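Local coordinates for protein polyhedrin (Orgyia pseudotsugata cypovirus 5, PDB 5A8U) that forms the crystalline occlusion bodies (polyhedra) that shield virus particles from the outside environment until insect larvae ingest them, at residues K231-E235 with N236-P240; V84-Q87 with H88-R92; G3-D6 with A7-L10; L149-A152 with A153-I157. All blocks are in the same frame, centred on the assembly; numbering follows the deposited sequence.

In the fold
Along the chain the order is interaction 3, 2, 4, 1. Interaction 3 starts helix 6-21, interaction 2 makes up the short helix 84-91, interaction 4 lies in the loop between strands 142-143 and 162-166, and interaction 1 belongs to the C-terminal helix 230-241. None touches another: the centres of interactions 2 and 3, on opposite sides of the chain's centre, are about 66 Å apart, whereas those of interactions 2 and 4 are about 27 Å apart. Interaction 1 packs on the six-stranded sheet, and interaction 4 borders strand 124-128 of the three-stranded one. Interactions 1, 2 and 4 all touch other subunits of the trimer, so local turns also shape the surfaces through which the protein assembles.

Interaction 1 of 4, residues K231-E235 with N236-P240; sequences KVAVE and NFFQP
A pi-type turn in the C-terminal helix 230-241 joins Ala233 to Phe237 and Phe238 and shows how a helix absorbs one extra residue. Ala233 O is gripped twice, by Phe237 N at 2.9 Å in the usual alpha pattern and by Phe238 N at 3.2 Å, one residue farther on; the two donors arrive from opposite faces of the carbonyl plane. The wider spacing carries over to the next bond, in which Gln239 N reaches Val234 O at 2.8 Å, in the carbonyl plane. Pro240 has no N-H to offer, and its CD instead sits 3.2 Å from Glu235 O; the helix is kinked here, and the axes of segments 231-235 and 236-240 lie at 38°.

Side chains follow this path. Val234 CG1, anti to the backbone N (chi1 169°), meets Gln239 CD at 3.7 Å as the two side chains cross obliquely. Phe237 CD2 stands over the centre of the Phe238 ring, 3.7 Å above its plane. On the outer side, Lys231 NZ makes a salt bridge of 2.7 Å with Glu235 OE1, approaching from above the carboxylate plane, while Glu235 and Asn236 run side by side with the carboxylate and amide planes 61° apart.

Phe237 stacks on Phe223 and Phe238 reaches Thr33 and Val35, which places the turn against the six-stranded sheet. Asn236 O accepts a hydrogen bond from Arg92 NH1 of a second subunit. A carbonyl shared between i+4 and i+5 donors, followed by an i+5 bond, is characteristic of a pi-bulge in an alpha-helix; here a proline kink follows it.

Interaction 2 of 4, residues V84-Q87 with H88-R92; sequences VEHQ and HGLIR
Gln87 O is gripped by two backbone donors, Ile91 N at 2.9 Å and Leu90 N at 3.0 Å, in the closing turn of the short helix 84-91. Ile91 gives the alpha-type bond, whereas Leu90 N stands well above the carbonyl plane and adds a tighter i+3 link. His86 O shows the same mixed pattern more feebly, with weak bonds from Gly89 N and Leu90 N. Such doubling illustrates how an alpha-helix tightens before the chain leaves it, here at Arg92.

On one flank Leu90 CD1 comes within 3.9 Å of His86 NE2 and 4.1 Å of Gln87 OE1. The His86 ring is fixed by bonds at both nitrogens, to Asp106 and Ser99, and the Gln87 amide turns back to Glu82 O.

His88 heads the other flank. Its ring stacks on Tyr227 of a third subunit, so this part of the helix lies at a trimer interface. Its CG is anti to the carbonyl carbon (chi1 -72°), which lays the ring back along the helix toward Val84. Val84 O lies 3.4 Å above one face, offset toward the rim, and Val84 CG2 completes a CH-pi contact, 3.8 Å from the ring centroid.

Interaction 3 of 4, residues G3-D6 with A7-L10; sequences GLDD and AQYL
Gln8 and Asp5 meet where the chain enters the long N-terminal helix 6-21, and the glutamine can be followed outward from its backbone. Its CB rests 3.7 Å from Asp5 O, the carbonyl that opens the helix. CG is anti to the backbone N (chi1 176°), and CG and CD carry the extended chain away from that carbonyl. At the tip OE1 comes back into loose contact with Asp5, 4.2 Å from its CB. The meeting is thus of an amide oxygen with a methylene carbon, a van der Waals approach.

Asp5 occupies the N-cap position, yet its carboxylate makes no capping bond. A water meets one first-turn N-H instead: it accepts from Ala7 N at 3.0 Å and donates to Leu4 O, also at 3.0 Å, thereby bridging the loop to the helix. The opening i+4 bonds of the helix follow, with Tyr9 N donating to Asp5 O at 3.0 Å, in the carbonyl plane, and Leu10 N to Asp6 O at 2.8 Å. Within the same turn, Asp6 O lies at the edge of the Tyr9 ring, and Tyr9 CB is 3.5 Å from that same oxygen.

No other chain of the trimer touches this turn, which lies about 42 Å from the centre of its own chain, but every one of its residues touches a neighbouring molecule in the crystal. Two acidic side chains, Asp5 and Asp6, at the start of a helix would probably interact favourably with its positive end, so the chemistry here is consistent with a start stabilised by electrostatics, backbone bonds and water.

Interaction 4 of 4, residues L149-A152 with A153-I157; sequences LLNA and AEDII
With chi1 at -60°, Asp155 sets its carboxyl group beside its own backbone N and brings OD2 to the N-H of Ala152, while psi of 159° at Ala152 directs the carbonyl of that residue toward Asp155 N. The result is a pair of bonds between Ala152 and Asp155 at the start of the 3-10 turn 153-155: Ala152 N donates to Asp155 OD2 at 2.9 Å, and Asp155 N donates to Ala152 O at 3.1 Å. The first resembles one arm of a capping box, in which the N3 side chain accepts from the N-cap N-H. The second is the i+3 backbone bond of the 3-10 turn; the alanine has no side chain for the forward arm, so the box is at most half formed. Neither bond lies flat: OD2 is met from above the carboxylate plane, and Ala152 O from above its carbonyl plane. Ile156 N then donates to Ala153 O at 3.2 Å, carrying the turn one residue further.

The buried carboxylate has further partners. Its OD1 makes a salt bridge with Arg134, while Asn151 OD1 takes a hydrogen bond from Arg126, so Arg134 and Arg126 tie the loop to the neighbouring strands 134-135 and 124-128. Asp155 OD2 also lies close to Asn151 CA, at 3.4 Å. Glu154 folds back along the turn through a bend at chi2 of 89°, which brings its OE1 to 3.7 Å from Ala152 CB.

Interaction 1 of 4, residues K231-E235 with N236-P240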
loop_
_atom_site.group_PDB
_atom_site.type_symbol
_atom_site.label_atom_id
_atom_site.label_comp_id
_atom_site.label_asym_id
_atom_site.label_seq_id
_atom_site.Cartn_x
_atom_site.Cartn_y
_atom_site.Cartn_z
ATOM N N LYS A 231 23.528 17.323 0.965
ATOM C CA LYS A 231 23.665 18.591 0.257
ATOM C C LYS A 231 22.858 18.584 -1.037
ATOM O O LYS A 231 22.070 19.500 -1.311
ATOM C CB LYS A 231 25.153 18.844 -0.009
ATOM C CG LYS A 231 25.464 20.158 -0.714
ATOM C CD LYS A 231 25.418 20.010 -2.216
ATOM C CE LYS A 231 26.038 21.241 -2.883
ATOM N NZ LYS A 231 25.672 21.286 -4.318
ATOM N N VAL A 232 23.028 17.528 -1.822
ATOM C CA VAL A 232 22.302 17.402 -3.074
ATOM C C VAL A 232 20.786 17.231 -2.856
ATOM O O VAL A 232 19.969 17.815 -3.556
ATOM C CB VAL A 232 22.875 16.244 -3.925
ATOM C CG1 VAL A 232 22.022 16.036 -5.169
ATOM C CG2 VAL A 232 24.339 16.548 -4.283
ATOM N N ALA A 233 20.410 16.417 -1.879
ATOM C CA ALA A 233 19.003 16.250 -1.546
ATOM C C ALA A 233 18.332 17.586 -1.230
ATOM O O ALA A 233 17.224 17.850 -1.687
ATOM C CB ALA A 233 18.858 15.313 -0.353
ATOM N N VAL A 234 18.996 18.401 -0.413
ATOM C CA VAL A 234 18.400 19.667 -0.001
ATOM C C VAL A 234 18.212 20.603 -1.194
ATOM O O VAL A 234 17.162 21.216 -1.356
ATOM C CB VAL A 234 19.211 20.329 1.118
ATOM C CG1 VAL A 234 18.740 21.747 1.334
ATOM C CG2 VAL A 234 19.054 19.520 2.399
ATOM N N GLU A 235 19.224 20.727 -2.051
ATOM C CA GLU A 235 19.095 21.691 -3.140
ATOM C C GLU A 235 18.152 21.238 -4.243
ATOM O O GLU A 235 17.469 22.062 -4.831
ATOM C CB GLU A 235 20.458 22.093 -3.716
ATOM C CG GLU A 235 21.138 21.035 -4.549
ATOM C CD GLU A 235 22.536 21.479 -4.980
ATOM O OE1 GLU A 235 23.155 22.271 -4.239
ATOM O OE2 GLU A 235 22.999 21.053 -6.062
ATOM N N ASN A 236 18.090 19.937 -4.508
ATOM C CA ASN A 236 17.281 19.442 -5.618
ATOM C C ASN A 236 15.883 18.914 -5.291
ATOM O O ASN A 236 15.044 18.810 -6.178
ATOM C CB ASN A 236 18.073 18.432 -6.466
ATOM C CG ASN A 236 19.203 19.104 -7.233
ATOM O OD1 ASN A 236 19.186 20.333 -7.439
ATOM N ND2 ASN A 236 20.193 18.320 -7.649
ATOM N N PHE A 237 15.630 18.612 -4.025
ATOM C CA PHE A 237 14.309 18.165 -3.615
ATOM C C PHE A 237 13.688 19.079 -2.552
ATOM O O PHE A 237 12.659 19.710 -2.806
ATOM C CB PHE A 237 14.321 16.698 -3.124
ATOM C CG PHE A 237 12.978 16.239 -2.634
ATOM C CD1 PHE A 237 11.935 16.056 -3.535
ATOM C CD2 PHE A 237 12.731 16.062 -1.285
ATOM C CE1 PHE A 237 10.671 15.667 -3.100
ATOM C CE2 PHE A 237 11.459 15.669 -0.831
ATOM C CZ PHE A 237 10.427 15.484 -1.738
ATOM N N PHE A 238 14.283 19.142 -1.361
ATOM C CA PHE A 238 13.622 19.849 -0.257
ATOM C C PHE A 238 13.429 21.327 -0.497
ATOM O O PHE A 238 12.332 21.858 -0.328
ATOM C CB PHE A 238 14.369 19.647 1.064
ATOM C CG PHE A 238 14.262 18.253 1.586
ATOM C CD1 PHE A 238 13.122 17.847 2.275
ATOM C CD2 PHE A 238 15.261 17.321 1.343
ATOM C CE1 PHE A 238 13.000 16.548 2.733
ATOM C CE2 PHE A 238 15.141 16.012 1.805
ATOM C CZ PHE A 238 14.014 15.630 2.504
ATOM N N GLN A 239 14.496 22.010 -0.877
ATOM C CA GLN A 239 14.355 23.450 -1.072
ATOM C C GLN A 239 13.296 23.855 -2.099
ATOM O O GLN A 239 12.410 24.641 -1.783
ATOM C CB GLN A 239 15.715 24.122 -1.298
ATOM C CG GLN A 239 16.307 24.502 0.036
ATOM C CD GLN A 239 17.693 25.079 -0.031
ATOM O OE1 GLN A 239 18.317 25.135 -1.099
ATOM N NE2 GLN A 239 18.202 25.502 1.130
ATOM N N PRO A 240 13.352 23.291 -3.313
ATOM C CA PRO A 240 12.344 23.670 -4.316
ATOM C C PRO A 240 10.900 23.301 -3.936
ATOM O O PRO A 240 9.977 23.983 -4.386
ATOM C CB PRO A 240 12.777 22.897 -5.566
ATOM C CG PRO A 240 14.238 22.585 -5.342
ATOM C CD PRO A 240 14.407 22.420 -3.865
#

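Interaction 2 of 4, residues V84-Q87 with H88-R92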
loop_
_atom_site.group_PDB
_atom_site.type_symbol
_atom_site.label_atom_id
_atom_site.label_comp_id
_atom_site.label_asym_id
_atom_site.label_seq_id
_atom_site.Cartn_x
_atom_site.Cartn_y
_atom_site.Cartn_z
ATOM N N VAL A 84 19.472 -11.801 1.714
ATOM C CA VAL A 84 18.547 -12.536 2.569
ATOM C C VAL A 84 19.218 -13.100 3.818
ATOM O O VAL A 84 18.651 -13.031 4.916
ATOM C CB VAL A 84 17.818 -13.658 1.795
ATOM C CG1 VAL A 84 18.817 -14.697 1.281
ATOM C CG2 VAL A 84 16.740 -14.296 2.681
ATOM N N GLU A 85 20.427 -13.638 3.671
ATOM C CA GLU A 85 21.131 -14.220 4.811
ATOM C C GLU A 85 21.390 -13.161 5.881
ATOM O O GLU A 85 21.197 -13.398 7.070
ATOM C CB GLU A 85 22.446 -14.857 4.367
ATOM C CG GLU A 85 22.316 -15.694 3.082
ATOM C CD GLU A 85 22.871 -14.974 1.844
ATOM O OE1 GLU A 85 22.257 -13.978 1.369
ATOM O OE2 GLU A 85 23.932 -15.416 1.346
ATOM N N HIS A 86 21.839 -11.995 5.439
ATOM C CA HIS A 86 22.005 -10.845 6.314
ATOM C C HIS A 86 20.684 -10.472 7.021
ATOM O O HIS A 86 20.657 -10.277 8.242
ATOM C CB HIS A 86 22.587 -9.664 5.498
ATOM C CG HIS A 86 22.806 -8.416 6.297
ATOM N ND1 HIS A 86 23.909 -8.228 7.100
ATOM C CD2 HIS A 86 22.066 -7.285 6.406
ATOM C CE1 HIS A 86 23.837 -7.040 7.676
ATOM N NE2 HIS A 86 22.725 -6.450 7.277
ATOM N N GLN A 87 19.591 -10.389 6.261
ATOM C CA GLN A 87 18.297 -10.012 6.830
ATOM C C GLN A 87 17.862 -11.028 7.894
ATOM O O GLN A 87 17.373 -10.659 8.967
ATOM C CB GLN A 87 17.233 -9.883 5.730
ATOM C CG GLN A 87 17.661 -9.002 4.560
ATOM C CD GLN A 87 18.106 -7.611 4.992
ATOM O OE1 GLN A 87 17.555 -7.029 5.935
ATOM N NE2 GLN A 87 19.115 -7.072 4.309
ATOM N N HIS A 88 18.092 -12.308 7.613
ATOM C CA HIS A 88 17.808 -13.355 8.594
ATOM C C HIS A 88 18.573 -13.182 9.911
ATOM O O HIS A 88 18.023 -13.449 10.973
ATOM C CB HIS A 88 18.053 -14.744 8.016
ATOM C CG HIS A 88 17.022 -15.171 7.016
ATOM N ND1 HIS A 88 15.904 -14.420 6.724
ATOM C CD2 HIS A 88 16.959 -16.264 6.222
ATOM C CE1 HIS A 88 15.189 -15.041 5.796
ATOM N NE2 HIS A 88 15.803 -16.167 5.485
ATOM N N GLY A 89 19.819 -12.714 9.829
ATOM C CA GLY A 89 20.645 -12.466 11.003
ATOM C C GLY A 89 20.178 -11.240 11.770
ATOM O O GLY A 89 20.489 -11.089 12.943
ATOM N N LEU A 90 19.429 -10.353 11.116
ATOM C CA LEU A 90 18.825 -9.232 11.833
ATOM C C LEU A 90 17.506 -9.615 12.495
ATOM O O LEU A 90 17.213 -9.193 13.613
ATOM C CB LEU A 90 18.580 -8.058 10.890
ATOM C CG LEU A 90 19.838 -7.493 10.228
ATOM C CD1 LEU A 90 19.457 -6.253 9.458
ATOM C CD2 LEU A 90 20.899 -7.154 11.289
ATOM N N ILE A 91 16.713 -10.421 11.797
ATOM C CA ILE A 91 15.438 -10.890 12.330
ATOM C C ILE A 91 15.622 -11.628 13.657
ATOM O O ILE A 91 14.866 -11.426 14.609
ATOM C CB ILE A 91 14.750 -11.823 11.308
ATOM C CG1 ILE A 91 14.177 -10.998 10.152
ATOM C CG2 ILE A 91 13.654 -12.657 11.962
ATOM C CD1 ILE A 91 13.986 -11.794 8.863
ATOM N N ARG A 92 16.630 -12.495 13.705
ATOM C CA ARG A 92 16.873 -13.316 14.885
ATOM C C ARG A 92 18.367 -13.341 15.176
ATOM O O ARG A 92 19.174 -13.630 14.282
ATOM C CB ARG A 92 16.418 -14.748 14.618
ATOM C CG ARG A 92 16.711 -15.720 15.765
ATOM C CD ARG A 92 15.536 -15.814 16.738
ATOM N NE ARG A 92 15.352 -14.635 17.597
ATOM C CZ ARG A 92 14.337 -13.787 17.491
ATOM N NH1 ARG A 92 13.428 -13.953 16.535
ATOM N NH2 ARG A 92 14.231 -12.763 18.335
#

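Interaction 3 of 4, residues G3-D6 with A7-L10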
loop_
_atom_site.group_PDB
_atom_site.type_symbol
_atom_site.label_atom_id
_atom_site.label_comp_id
_atom_site.label_asym_id
_atom_site.label_seq_id
_atom_site.Cartn_x
_atom_site.Cartn_y
_atom_site.Cartn_z
ATOM N N GLY A 3 0.597 57.789 -1.481
ATOM C CA GLY A 3 1.158 56.470 -1.617
ATOM C C GLY A 3 0.857 56.123 -3.051
ATOM O O GLY A 3 -0.296 55.913 -3.430
ATOM N N LEU A 4 1.907 56.062 -3.852
ATOM C CA LEU A 4 1.770 55.761 -5.265
ATOM C C LEU A 4 1.438 54.299 -5.539
ATOM O O LEU A 4 0.721 53.990 -6.489
ATOM C CB LEU A 4 3.007 56.220 -6.039
ATOM C CG LEU A 4 3.056 57.729 -6.303
ATOM C CD1 LEU A 4 1.699 58.255 -6.750
ATOM C CD2 LEU A 4 3.537 58.482 -5.073
ATOM N N ASP A 5 2.000 53.398 -4.741
ATOM C CA ASP A 5 1.894 51.970 -5.054
ATOM C C ASP A 5 1.288 51.129 -3.934
ATOM O O ASP A 5 1.587 49.940 -3.810
ATOM C CB ASP A 5 3.226 51.368 -5.538
ATOM C CG ASP A 5 4.328 51.416 -4.485
ATOM O OD1 ASP A 5 4.051 51.729 -3.304
ATOM O OD2 ASP A 5 5.494 51.153 -4.856
ATOM N N ASP A 6 0.423 51.745 -3.138
ATOM C CA ASP A 6 -0.266 51.032 -2.072
ATOM C C ASP A 6 -1.105 49.853 -2.591
ATOM O O ASP A 6 -1.245 48.835 -1.907
ATOM C CB ASP A 6 -1.128 51.997 -1.241
ATOM C CG ASP A 6 -0.292 52.927 -0.370
ATOM O OD1 ASP A 6 0.896 52.617 -0.120
ATOM O OD2 ASP A 6 -0.825 53.971 0.065
ATOM N N ALA A 7 -1.658 49.974 -3.794
ATOM C CA ALA A 7 -2.470 48.879 -4.340
ATOM C C ALA A 7 -1.607 47.651 -4.671
ATOM O O ALA A 7 -2.000 46.501 -4.421
ATOM C CB ALA A 7 -3.242 49.339 -5.561
ATOM N N GLN A 8 -0.437 47.895 -5.250
ATOM C CA GLN A 8 0.495 46.807 -5.537
ATOM C C GLN A 8 0.984 46.183 -4.235
ATOM O O GLN A 8 1.110 44.963 -4.118
ATOM C CB GLN A 8 1.686 47.310 -6.357
ATOM C CG GLN A 8 2.746 46.239 -6.615
ATOM C CD GLN A 8 3.788 46.696 -7.598
ATOM O OE1 GLN A 8 4.164 47.870 -7.607
ATOM N NE2 GLN A 8 4.238 45.779 -8.466
ATOM N N TYR A 9 1.272 47.030 -3.256
ATOM C CA TYR A 9 1.686 46.562 -1.935
ATOM C C TYR A 9 0.605 45.677 -1.314
ATOM O O TYR A 9 0.909 44.588 -0.847
ATOM C CB TYR A 9 1.985 47.748 -1.027
ATOM C CG TYR A 9 2.277 47.377 0.415
ATOM C CD1 TYR A 9 3.412 46.655 0.755
ATOM C CD2 TYR A 9 1.411 47.755 1.436
ATOM C CE1 TYR A 9 3.682 46.319 2.075
ATOM C CE2 TYR A 9 1.669 47.428 2.754
ATOM C CZ TYR A 9 2.807 46.712 3.069
ATOM O OH TYR A 9 3.064 46.384 4.387
ATOM N N LEU A 10 -0.647 46.145 -1.319
ATOM C CA LEU A 10 -1.741 45.392 -0.682
ATOM C C LEU A 10 -1.958 44.054 -1.364
ATOM O O LEU A 10 -2.199 43.038 -0.705
ATOM C CB LEU A 10 -3.055 46.191 -0.655
ATOM C CG LEU A 10 -4.201 45.457 0.074
ATOM C CD1 LEU A 10 -3.802 45.126 1.514
ATOM C CD2 LEU A 10 -5.510 46.258 0.043
HETATM O O HOH W 1 -1.594 52.219 -5.771
#

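Interaction 4 of 4, residues L149-A152 with A153-I157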
loop_
_atom_site.group_PDB
_atom_site.type_symbol
_atom_site.label_atom_id
_atom_site.label_comp_id
_atom_site.label_asym_id
_atom_site.label_seq_id
_atom_site.Cartn_x
_atom_site.Cartn_y
_atom_site.Cartn_z
ATOM N N LEU A 149 1.917 -3.773 23.261
ATOM C CA LEU A 149 1.049 -2.608 23.234
ATOM C C LEU A 149 1.336 -1.855 21.943
ATOM O O LEU A 149 2.436 -1.330 21.761
ATOM C CB LEU A 149 1.369 -1.720 24.444
ATOM C CG LEU A 149 0.705 -0.352 24.580
ATOM C CD1 LEU A 149 -0.803 -0.488 24.682
ATOM C CD2 LEU A 149 1.274 0.384 25.800
ATOM N N LEU A 150 0.356 -1.795 21.041
ATOM C CA LEU A 150 0.584 -1.134 19.759
ATOM C C LEU A 150 0.450 0.387 19.808
ATOM O O LEU A 150 0.979 1.081 18.947
ATOM C CB LEU A 150 -0.281 -1.729 18.632
ATOM C CG LEU A 150 0.036 -3.186 18.296
ATOM C CD1 LEU A 150 -0.682 -3.638 17.023
ATOM C CD2 LEU A 150 1.539 -3.355 18.143
ATOM N N ASN A 151 -0.250 0.905 20.813
ATOM C CA ASN A 151 -0.338 2.349 21.007
ATOM C C ASN A 151 0.183 2.708 22.392
ATOM O O ASN A 151 -0.560 2.682 23.366
ATOM C CB ASN A 151 -1.772 2.830 20.825
ATOM C CG ASN A 151 -2.208 2.794 19.377
ATOM O OD1 ASN A 151 -1.498 3.277 18.489
ATOM N ND2 ASN A 151 -3.364 2.205 19.125
ATOM N N ALA A 152 1.474 3.017 22.465
ATOM C CA ALA A 152 2.139 3.313 23.727
ATOM C C ALA A 152 2.258 4.813 23.950
ATOM O O ALA A 152 2.182 5.604 23.001
ATOM C CB ALA A 152 3.523 2.666 23.754
ATOM N N ALA A 153 2.444 5.224 25.202
ATOM C CA ALA A 153 2.622 6.640 25.503
ATOM C C ALA A 153 3.750 7.270 24.685
ATOM O O ALA A 153 3.649 8.426 24.238
ATOM C CB ALA A 153 2.886 6.840 27.000
ATOM N N GLU A 154 4.814 6.497 24.493
ATOM C CA GLU A 154 6.032 6.979 23.855
ATOM C C GLU A 154 5.910 7.167 22.344
ATOM O O GLU A 154 6.794 7.754 21.712
ATOM C CB GLU A 154 7.201 6.041 24.175
ATOM C CG GLU A 154 7.616 6.053 25.647
ATOM C CD GLU A 154 6.867 5.039 26.506
ATOM O OE1 GLU A 154 5.893 4.409 26.026
ATOM O OE2 GLU A 154 7.267 4.868 27.681
ATOM N N ASP A 155 4.820 6.688 21.760
ATOM C CA ASP A 155 4.591 6.922 20.339
ATOM C C ASP A 155 4.333 8.406 20.113
ATOM O O ASP A 155 4.494 8.907 19.019
ATOM C CB ASP A 155 3.358 6.156 19.847
ATOM C CG ASP A 155 3.480 4.659 20.021
ATOM O OD1 ASP A 155 4.606 4.146 20.204
ATOM O OD2 ASP A 155 2.430 3.994 19.943
ATOM N N ILE A 156 3.889 9.096 21.161
ATOM C CA ILE A 156 3.535 10.500 21.074
ATOM C C ILE A 156 4.828 11.277 21.197
ATOM O O ILE A 156 5.266 11.605 22.304
ATOM C CB ILE A 156 2.542 10.895 22.188
ATOM C CG1 ILE A 156 1.259 10.055 22.058
ATOM C CG2 ILE A 156 2.193 12.372 22.092
ATOM C CD1 ILE A 156 0.507 10.315 20.750
ATOM N N ILE A 157 5.431 11.569 20.054
ATOM C CA ILE A 157 6.773 12.134 20.026
ATOM C C ILE A 157 6.824 13.650 20.001
ATOM O O ILE A 157 7.916 14.216 20.021
ATOM C CB ILE A 157 7.568 11.632 18.805
ATOM C CG1 ILE A 157 6.776 11.858 17.520
ATOM C CG2 ILE A 157 7.979 10.171 19.001
ATOM C CD1 ILE A 157 7.658 11.748 16.273
#